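Local coordinates for protein RmpD (Hexulose-6-phosphate synthase) (Streptococcus mutans, PDB 3EXR) that belongs to the orotidine 5'-phosphate decarboxylase / HUMPS family and folds as a TIM barrel of eight parallel strands, at residues Ala83-Cys88 and Lys111-Val116; Thr96-Arg101 and Leu131-Ser136; Ala138-Ser143 and Glu155-Lys160. One frame throughout, in Å; residues are numbered along the deposited sequence.

How the contacts relate
All three contacts belong to one eight-stranded parallel barrel. Contact 1 pairs two neighbouring strands of its wall, and contact 2 lies on the outside of that wall, the centres about 10 Å apart. There Ile114 and Val116 of contact 1 pack against Ala100, Arg101 and Ile135 of contact 2, with Ile114 CG1 3.5 Å from Arg101 N. Contact 3, about 20 Å from contact 1 between centres, starts on the next strand: Val116 O lies 2.8 Å from Ile139 N, probably a hydrogen bond. Contacts 2 and 3 adjoin only in sequence, about 22 Å apart between centres. Contact 3 reaches the C-terminal end of its strand, where TIM barrels usually carry their active sites.

Contact 1 of 3, residues Ala83-Cys88 and Lys111-Val116; sequences ADWMTC and KGEIQV
Trp85 and Gln115 pack closely, the amide nitrogen NE2 of Gln115 lying 3.2 Å from Trp85 CE3. The two side chains slant across one another with ring and amide planes 43° apart, while Gln115 OE1 turns to the methyl CG2 of Thr87. The CG of Gln115 stands anti to its carbonyl carbon (chi1 -51°), and the chain beyond CG is extended, with the amide beside the indole; the hydrogen bond of NE2 goes to Gln137 OE1 of the next strand. Beneath this layer the backbones are closely joined. Met86 N reaches Glu113 O at 3.0 Å and Cys88 N reaches Gln115 O at 2.8 Å, while Asp84 O and Met86 O accept from Glu113 N and Gln115 N; CA-H...O contacts fall between these bonds. Strands 85-89 and 113-117 are the two strands of a right-handed beta-alpha-beta unit in the TIM barrel, helix 94-107 being the connection. Trp85, Thr87, Glu113 and Gln115 face the barrel interior, where Thr87 OG1 bonds Asp64, and Met86 and Ile114 face that helix. On this outer side the touch is lighter, Cys88 SG resting 3.8 Å from Ile114 CG2. The more open side is at the N-terminal ends of the strands, where Lys111 and Glu113 are partly exposed and a water enters. In the plane of the indole, at its edge, this water accepts from Trp85 NE1 at 2.9 Å and donates to Lys111 O and Glu113 OE2; Glu113 OE1 pairs with Arg170. The Lys111 chain bends at chi3 (-88°), setting CE beside the Asp84 carboxylate; NZ lies 2.9 Å from Asp84 OD2 in a salt bridge, above the carboxylate plane. Arg53 is a second cationic partner of the same OD2, and Asn108 holds OD1.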
loop_
_atom_site.group_PDB
_atom_site.type_symbol
_atom_site.label_atom_id
_atom_site.label_comp_id
_atom_site.label_asym_id
_atom_site.label_seq_id
_atom_site.Cartn_x
_atom_site.Cartn_y
_atom_site.Cartn_z
ATOM N N ALA A 83 13.859 -9.238 -4.889
ATOM C CA ALA A 83 13.564 -9.007 -3.473
ATOM C C ALA A 83 13.716 -10.246 -2.608
ATOM O O ALA A 83 13.377 -11.374 -3.028
ATOM C CB ALA A 83 12.155 -8.436 -3.279
ATOM N N ASP A 84 14.174 -10.023 -1.373
ATOM C CA ASP A 84 14.146 -11.064 -0.341
ATOM C C ASP A 84 12.894 -11.002 0.529
ATOM O O ASP A 84 12.221 -12.019 0.750
ATOM C CB ASP A 84 15.388 -10.932 0.540
ATOM C CG ASP A 84 16.673 -11.204 -0.228
ATOM O OD1 ASP A 84 16.776 -12.257 -0.927
ATOM O OD2 ASP A 84 17.604 -10.384 -0.129
ATOM N N TRP A 85 12.586 -9.801 1.018
ATOM C CA TRP A 85 11.464 -9.567 1.905
ATOM C C TRP A 85 10.499 -8.634 1.223
ATOM O O TRP A 85 10.921 -7.739 0.519
ATOM C CB TRP A 85 11.899 -8.926 3.213
ATOM C CG TRP A 85 12.877 -9.755 3.996
ATOM C CD1 TRP A 85 13.141 -11.080 3.826
ATOM C CD2 TRP A 85 13.729 -9.306 5.058
ATOM N NE1 TRP A 85 14.099 -11.487 4.722
ATOM C CE2 TRP A 85 14.478 -10.421 5.493
ATOM C CE3 TRP A 85 13.938 -8.069 5.682
ATOM C CZ2 TRP A 85 15.414 -10.338 6.521
ATOM C CZ3 TRP A 85 14.885 -7.978 6.710
ATOM C CH2 TRP A 85 15.612 -9.106 7.109
ATOM N N MET A 86 9.209 -8.877 1.426
ATOM C CA MET A 86 8.175 -7.943 0.988
ATOM C C MET A 86 7.239 -7.632 2.151
ATOM O O MET A 86 6.885 -8.529 2.941
ATOM C CB MET A 86 7.360 -8.515 -0.168
ATOM C CG MET A 86 6.464 -7.480 -0.811
ATOM S SD MET A 86 5.361 -8.075 -2.087
ATOM C CE MET A 86 4.036 -8.864 -1.148
ATOM N N THR A 87 6.801 -6.378 2.245
ATOM C CA THR A 87 5.792 -6.025 3.230
ATOM C C THR A 87 4.359 -6.238 2.745
ATOM O O THR A 87 4.004 -5.958 1.584
ATOM C CB THR A 87 5.952 -4.570 3.741
ATOM O OG1 THR A 87 5.841 -3.648 2.656
ATOM C CG2 THR A 87 7.338 -4.346 4.400
ATOM N N CYS A 88 3.512 -6.697 3.672
ATOM C CA CYS A 88 2.059 -6.645 3.505
ATOM C C CYS A 88 1.529 -5.764 4.607
ATOM O O CYS A 88 1.999 -5.852 5.765
ATOM C CB CYS A 88 1.427 -8.016 3.685
ATOM S SG CYS A 88 1.543 -9.129 2.287
ATOM N N LYS A 111 15.696 -17.209 1.156
ATOM C CA LYS A 111 15.537 -15.976 1.934
ATOM C C LYS A 111 14.125 -15.351 1.889
ATOM O O LYS A 111 13.828 -14.466 2.690
ATOM C CB LYS A 111 16.570 -14.924 1.478
ATOM C CG LYS A 111 18.073 -15.268 1.636
ATOM C CD LYS A 111 18.961 -13.972 1.731
ATOM C CE LYS A 111 19.449 -13.378 0.339
ATOM N NZ LYS A 111 20.034 -11.919 0.265
ATOM N N GLY A 112 13.261 -15.807 0.971
ATOM C CA GLY A 112 11.945 -15.204 0.751
ATOM C C GLY A 112 11.031 -15.177 1.959
ATOM O O GLY A 112 10.752 -16.218 2.551
ATOM N N GLU A 113 10.557 -13.986 2.321
ATOM C CA GLU A 113 9.691 -13.805 3.474
ATOM C C GLU A 113 8.761 -12.615 3.317
ATOM O O GLU A 113 9.091 -11.643 2.600
ATOM C CB GLU A 113 10.535 -13.521 4.727
ATOM C CG GLU A 113 11.355 -14.680 5.268
ATOM C CD GLU A 113 11.736 -14.461 6.718
ATOM O OE1 GLU A 113 10.833 -14.195 7.547
ATOM O OE2 GLU A 113 12.941 -14.540 7.013
ATOM N N ILE A 114 7.645 -12.689 4.041
ATOM C CA ILE A 114 6.700 -11.598 4.207
ATOM C C ILE A 114 6.909 -10.948 5.584
ATOM O O ILE A 114 7.248 -11.615 6.588
ATOM C CB ILE A 114 5.248 -12.106 4.019
ATOM C CG1 ILE A 114 5.101 -12.774 2.651
ATOM C CG2 ILE A 114 4.219 -10.988 4.199
ATOM C CD1 ILE A 114 5.438 -11.928 1.461
ATOM N N GLN A 115 6.737 -9.627 5.604
ATOM C CA GLN A 115 6.771 -8.827 6.833
ATOM C C GLN A 115 5.447 -8.085 6.940
ATOM O O GLN A 115 5.002 -7.491 5.968
ATOM C CB GLN A 115 7.892 -7.783 6.762
ATOM C CG GLN A 115 9.283 -8.297 6.389
ATOM C CD GLN A 115 10.295 -7.171 6.359
ATOM O OE1 GLN A 115 10.131 -6.235 5.563
ATOM N NE2 GLN A 115 11.291 -7.208 7.269
ATOM N N VAL A 116 4.858 -8.067 8.133
ATOM C CA VAL A 116 3.610 -7.360 8.363
ATOM C C VAL A 116 3.894 -5.936 8.880
ATOM O O VAL A 116 4.467 -5.716 9.958
ATOM C CB VAL A 116 2.699 -8.062 9.362
ATOM C CG1 VAL A 116 1.359 -7.314 9.469
ATOM C CG2 VAL A 116 2.420 -9.503 8.930
HETATM O O HOH W 1 14.886 -14.308 5.025
#

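Contact 2 of 3, residues Thr96-Arg101 and Leu131-Ser136; sequences TMKAAR and LDAGIS
Arg101 lays one face of its guanidinium over the CA of Gly134 and grips the carbonyl of Ala133 beside it. Ala133 and Gly134 follow the end of helix 124-132 in a Schellman motif: Gly134 leaves the helix with positive phi, and its N bonds back to Leu131 O at 2.9 Å. Having no side chain, Gly134 lets its CA come within 4.1 Å of Arg101 CZ. Both NE and NH2 of Arg101 donate to Ala133 O, each at 3.0 Å, so that one oxygen takes both N-H groups along one side of the guanidinium. NE arrives in the carbonyl plane on a lone pair, whereas NH2 comes from above it, 46° out. Neither bond is very straight, as expected when two N-H groups share one acceptor. The CG of Arg101 stands anti to its backbone N (chi1 180°), which starts the chain outward from helix 94-107, and a bend at chi3 (64°) then turns NE back to the carbonyl. The remaining nitrogen, NH1, forms a salt bridge with Glu105 one helical turn on, a second anchor that probably steadies the group's rotation. One turn earlier, Lys98 runs its aliphatic chain past the methyl of Ala133, Lys98 CG lying 3.8 Å from Ala133 CB. The deeper part is apolar and joins this helix to the loop leading into strand 137-141. Ile135, which also touches Val116 of strand 113-117, extends its CG1 branch to the helix. Its terminal methyl CD1 sits 3.4 Å from Met97 CB, closer than ordinary carbon-carbon contact, and 3.6 Å from Met97 O.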
loop_
_atom_site.group_PDB
_atom_site.type_symbol
_atom_site.label_atom_id
_atom_site.label_comp_id
_atom_site.label_asym_id
_atom_site.label_seq_id
_atom_site.Cartn_x
_atom_site.Cartn_y
_atom_site.Cartn_z
ATOM N N THR A 96 -4.557 -13.589 1.410
ATOM C CA THR A 96 -3.646 -12.701 0.674
ATOM C C THR A 96 -2.193 -12.851 1.184
ATOM O O THR A 96 -1.236 -12.966 0.396
ATOM C CB THR A 96 -4.103 -11.256 0.824
ATOM O OG1 THR A 96 -5.328 -11.061 0.112
ATOM C CG2 THR A 96 -3.066 -10.286 0.269
ATOM N N MET A 97 -2.019 -12.834 2.510
ATOM C CA MET A 97 -0.668 -12.991 3.088
ATOM C C MET A 97 -0.056 -14.361 2.774
ATOM O O MET A 97 1.119 -14.448 2.435
ATOM C CB MET A 97 -0.656 -12.758 4.594
ATOM C CG MET A 97 -0.966 -11.328 5.021
ATOM S SD MET A 97 -0.744 -11.209 6.784
ATOM C CE MET A 97 -1.109 -9.465 7.103
ATOM N N LYS A 98 -0.858 -15.421 2.858
ATOM C CA LYS A 98 -0.360 -16.758 2.489
ATOM C C LYS A 98 0.021 -16.826 1.015
ATOM O O LYS A 98 1.049 -17.417 0.666
ATOM C CB LYS A 98 -1.397 -17.846 2.778
ATOM C CG LYS A 98 -1.452 -18.318 4.195
ATOM C CD LYS A 98 -2.350 -19.579 4.280
ATOM C CE LYS A 98 -2.516 -20.056 5.744
ATOM N NZ LYS A 98 -3.907 -20.594 6.050
ATOM N N ALA A 99 -0.790 -16.235 0.141
ATOM C CA ALA A 99 -0.479 -16.288 -1.292
ATOM C C ALA A 99 0.834 -15.561 -1.591
ATOM O O ALA A 99 1.628 -16.011 -2.416
ATOM C CB ALA A 99 -1.615 -15.694 -2.128
ATOM N N ALA A 100 1.072 -14.456 -0.879
ATOM C CA ALA A 100 2.282 -13.666 -1.049
ATOM C C ALA A 100 3.473 -14.464 -0.543
ATOM O O ALA A 100 4.496 -14.559 -1.228
ATOM C CB ALA A 100 2.164 -12.348 -0.304
ATOM N N ARG A 101 3.335 -15.079 0.627
ATOM C CA ARG A 101 4.417 -15.920 1.157
ATOM C C ARG A 101 4.760 -17.076 0.223
ATOM O O ARG A 101 5.940 -17.341 -0.030
ATOM C CB ARG A 101 4.109 -16.461 2.544
ATOM C CG ARG A 101 5.227 -17.327 3.071
ATOM C CD ARG A 101 5.059 -17.743 4.512
ATOM N NE ARG A 101 3.903 -18.591 4.727
ATOM C CZ ARG A 101 3.884 -19.911 4.562
ATOM N NH1 ARG A 101 4.977 -20.558 4.154
ATOM N NH2 ARG A 101 2.757 -20.592 4.817
ATOM N N LEU A 131 1.254 -15.549 12.431
ATOM C CA LEU A 131 2.224 -16.593 12.785
ATOM C C LEU A 131 1.760 -17.959 12.276
ATOM O O LEU A 131 2.539 -18.722 11.702
ATOM C CB LEU A 131 2.424 -16.657 14.307
ATOM C CG LEU A 131 3.151 -15.466 14.948
ATOM C CD1 LEU A 131 3.017 -15.511 16.456
ATOM C CD2 LEU A 131 4.633 -15.369 14.585
ATOM N N ASP A 132 0.478 -18.235 12.483
ATOM C CA ASP A 132 -0.105 -19.533 12.083
ATOM C C ASP A 132 -0.048 -19.711 10.585
ATOM O O ASP A 132 0.022 -20.845 10.103
ATOM C CB ASP A 132 -1.555 -19.651 12.540
ATOM C CG ASP A 132 -1.698 -19.764 14.041
ATOM O OD1 ASP A 132 -0.692 -20.013 14.743
ATOM O OD2 ASP A 132 -2.832 -19.594 14.541
ATOM N N ALA A 133 -0.086 -18.576 9.867
ATOM C CA ALA A 133 0.007 -18.551 8.399
ATOM C C ALA A 133 1.455 -18.588 7.897
ATOM O O ALA A 133 1.686 -18.516 6.681
ATOM C CB ALA A 133 -0.740 -17.327 7.825
ATOM N N GLY A 134 2.411 -18.719 8.824
ATOM C CA GLY A 134 3.846 -18.849 8.538
ATOM C C GLY A 134 4.588 -17.535 8.361
ATOM O O GLY A 134 5.675 -17.501 7.839
ATOM N N ILE A 135 3.980 -16.454 8.817
ATOM C CA ILE A 135 4.567 -15.124 8.733
ATOM C C ILE A 135 4.988 -14.638 10.126
ATOM O O ILE A 135 4.166 -14.455 11.044
ATOM C CB ILE A 135 3.583 -14.168 8.028
ATOM C CG1 ILE A 135 3.397 -14.645 6.569
ATOM C CG2 ILE A 135 4.073 -12.693 8.091
ATOM C CD1 ILE A 135 2.222 -14.100 5.847
ATOM N N SER A 136 6.282 -14.389 10.269
ATOM C CA SER A 136 6.850 -14.164 11.601
ATOM C C SER A 136 7.762 -12.970 11.688
ATOM O O SER A 136 8.627 -12.928 12.540
ATOM C CB SER A 136 7.551 -15.432 12.104
ATOM O OG SER A 136 8.653 -15.774 11.307
#

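Contact 3 of 3, residues Ala138-Ser143 and Glu155-Lys160; sequences AIYHQS and EKDLNK
Tyr140 and Ser143 both give a hydroxyl hydrogen bond to one carboxylate oxygen, OD1 of Asp157. Tyr140 OH lies 2.7 Å from Asp157 OD1, on its anti side, and Ser143 OG 2.8 Å from the same OD1, on its syn side. The other oxygen, Asp157 OD2, takes the backbone N-H of Ser143, with N at 2.9 Å, in a nearly straight bond, 172° at the hydrogen. The carboxylate thus spans the N and OG of one serine while the tyrosine comes in beside them. Phenol ring and carboxylate stand 75° apart, with Asp157 CG near the ring plane, at its edge. A water adds to this shell, donating to Asp157 OD2 at 2.8 Å and accepting from Gln142 NE2, whose position is further fixed by a bond to Glu151 O. A second water donates to Tyr140 OH and accepts from Lys160 NZ. One turn along the helix from Asp157, Lys160 crosses the tyrosine at about a right angle and lays its aliphatic part by the phenol, Lys160 CD being 3.6 Å from Tyr140 OH; its ammonium also makes a cation-pi contact with Trp122. Tyr140 sends its CG anti to the backbone N (chi1 -167°) from the outer side of the TIM-barrel strand 137-141, and its side chain touches Trp153. Asp157 lies in the first turn of helix 155-167, and Ser143 stands at the N-cap position of helix 144-149, although its hydroxyl is spent on Asp157 instead of capping. The bonds therefore fasten the end of a barrel strand, and the turn after it, to the start of the second of the two helices that follow. With three protein donors and a water directed at it, Asp157 is probably ionised, the donors and the nearby helix N-terminus helping to stabilise its negative charge.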
loop_
_atom_site.group_PDB
_atom_site.type_symbol
_atom_site.label_atom_id
_atom_site.label_comp_id
_atom_site.label_asym_id
_atom_site.label_seq_id
_atom_site.Cartn_x
_atom_site.Cartn_y
_atom_site.Cartn_z
ATOM N N ALA A 138 7.330 -8.617 11.773
ATOM C CA ALA A 138 6.428 -7.474 11.909
ATOM C C ALA A 138 7.227 -6.201 12.041
ATOM O O ALA A 138 8.290 -6.192 12.666
ATOM C CB ALA A 138 5.526 -7.646 13.103
ATOM N N ILE A 139 6.695 -5.117 11.462
ATOM C CA ILE A 139 7.370 -3.820 11.498
ATOM C C ILE A 139 6.565 -2.888 12.391
ATOM O O ILE A 139 5.416 -2.551 12.083
ATOM C CB ILE A 139 7.426 -3.161 10.081
ATOM C CG1 ILE A 139 7.851 -4.141 8.967
ATOM C CG2 ILE A 139 8.274 -1.918 10.121
ATOM C CD1 ILE A 139 9.119 -4.839 9.190
ATOM N N TYR A 140 7.186 -2.465 13.481
ATOM C CA TYR A 140 6.552 -1.603 14.477
ATOM C C TYR A 140 7.112 -0.178 14.379
ATOM O O TYR A 140 8.330 0.003 14.416
ATOM C CB TYR A 140 6.759 -2.176 15.906
ATOM C CG TYR A 140 5.889 -1.515 16.940
ATOM C CD1 TYR A 140 4.704 -2.117 17.367
ATOM C CD2 TYR A 140 6.223 -0.259 17.464
ATOM C CE1 TYR A 140 3.863 -1.491 18.281
ATOM C CE2 TYR A 140 5.382 0.379 18.379
ATOM C CZ TYR A 140 4.206 -0.255 18.784
ATOM O OH TYR A 140 3.387 0.343 19.697
ATOM N N HIS A 141 6.216 0.809 14.249
ATOM C CA HIS A 141 6.554 2.225 14.138
ATOM C C HIS A 141 6.374 2.938 15.458
ATOM O O HIS A 141 5.361 2.742 16.143
ATOM C CB HIS A 141 5.619 2.905 13.126
ATOM C CG HIS A 141 5.827 2.447 11.717
ATOM N ND1 HIS A 141 5.419 1.213 11.249
ATOM C CD2 HIS A 141 6.409 3.072 10.673
ATOM C CE1 HIS A 141 5.748 1.106 9.974
ATOM N NE2 HIS A 141 6.360 2.219 9.606
ATOM N N GLN A 142 7.329 3.803 15.810
ATOM C CA GLN A 142 7.106 4.671 16.961
ATOM C C GLN A 142 5.761 5.395 16.821
ATOM O O GLN A 142 5.354 5.835 15.727
ATOM C CB GLN A 142 8.225 5.691 17.144
ATOM C CG GLN A 142 8.186 6.247 18.562
ATOM C CD GLN A 142 9.132 7.403 18.833
ATOM O OE1 GLN A 142 9.873 7.851 17.951
ATOM N NE2 GLN A 142 9.102 7.903 20.075
ATOM N N SER A 143 5.033 5.504 17.926
ATOM C CA SER A 143 3.797 6.271 17.929
ATOM C C SER A 143 4.068 7.638 17.307
ATOM O O SER A 143 5.041 8.305 17.691
ATOM C CB SER A 143 3.270 6.388 19.362
ATOM O OG SER A 143 2.723 5.115 19.730
ATOM N N GLU A 155 7.040 3.777 27.127
ATOM C CA GLU A 155 6.924 2.428 27.638
ATOM C C GLU A 155 5.859 1.594 26.947
ATOM O O GLU A 155 6.029 0.407 26.766
ATOM C CB GLU A 155 6.726 2.400 29.151
ATOM C CG GLU A 155 7.920 2.886 29.915
ATOM C CD GLU A 155 9.146 2.003 29.730
ATOM O OE1 GLU A 155 9.069 0.793 29.999
ATOM O OE2 GLU A 155 10.170 2.520 29.299
ATOM N N LYS A 156 4.752 2.237 26.597
ATOM C CA LYS A 156 3.672 1.557 25.889
ATOM C C LYS A 156 4.174 0.974 24.565
ATOM O O LYS A 156 3.907 -0.184 24.273
ATOM C CB LYS A 156 2.494 2.461 25.656
ATOM N N ASP A 157 4.915 1.751 23.777
ATOM C CA ASP A 157 5.466 1.232 22.525
ATOM C C ASP A 157 6.412 0.088 22.813
ATOM O O ASP A 157 6.333 -0.945 22.158
ATOM C CB ASP A 157 6.208 2.311 21.712
ATOM C CG ASP A 157 5.270 3.187 20.833
ATOM O OD1 ASP A 157 4.124 2.808 20.548
ATOM O OD2 ASP A 157 5.672 4.299 20.429
ATOM N N LEU A 158 7.318 0.269 23.789
ATOM C CA LEU A 158 8.242 -0.786 24.139
ATOM C C LEU A 158 7.519 -2.078 24.580
ATOM O O LEU A 158 7.922 -3.176 24.213
ATOM C CB LEU A 158 9.266 -0.296 25.162
ATOM C CG LEU A 158 10.153 0.808 24.572
ATOM C CD1 LEU A 158 10.963 1.426 25.677
ATOM C CD2 LEU A 158 11.077 0.327 23.466
ATOM N N ASN A 159 6.439 -1.936 25.344
ATOM C CA ASN A 159 5.667 -3.096 25.792
ATOM C C ASN A 159 5.110 -3.919 24.634
ATOM O O ASN A 159 5.086 -5.154 24.690
ATOM C CB ASN A 159 4.502 -2.680 26.680
ATOM C CG ASN A 159 4.919 -2.306 28.086
ATOM O OD1 ASN A 159 4.158 -1.629 28.811
ATOM N ND2 ASN A 159 6.107 -2.732 28.490
ATOM N N LYS A 160 4.629 -3.232 23.613
ATOM C CA LYS A 160 4.063 -3.917 22.452
ATOM C C LYS A 160 5.150 -4.628 21.643
ATOM O O LYS A 160 4.989 -5.764 21.211
ATOM C CB LYS A 160 3.238 -2.951 21.594
ATOM C CG LYS A 160 2.072 -2.308 22.371
ATOM C CD LYS A 160 1.034 -1.683 21.461
ATOM C CE LYS A 160 0.207 -2.735 20.765
ATOM N NZ LYS A 160 -0.927 -2.086 20.015
HETATM O O HOH W 2 0.613 0.061 18.452
HETATM O O HOH W 3 6.966 6.385 21.758
#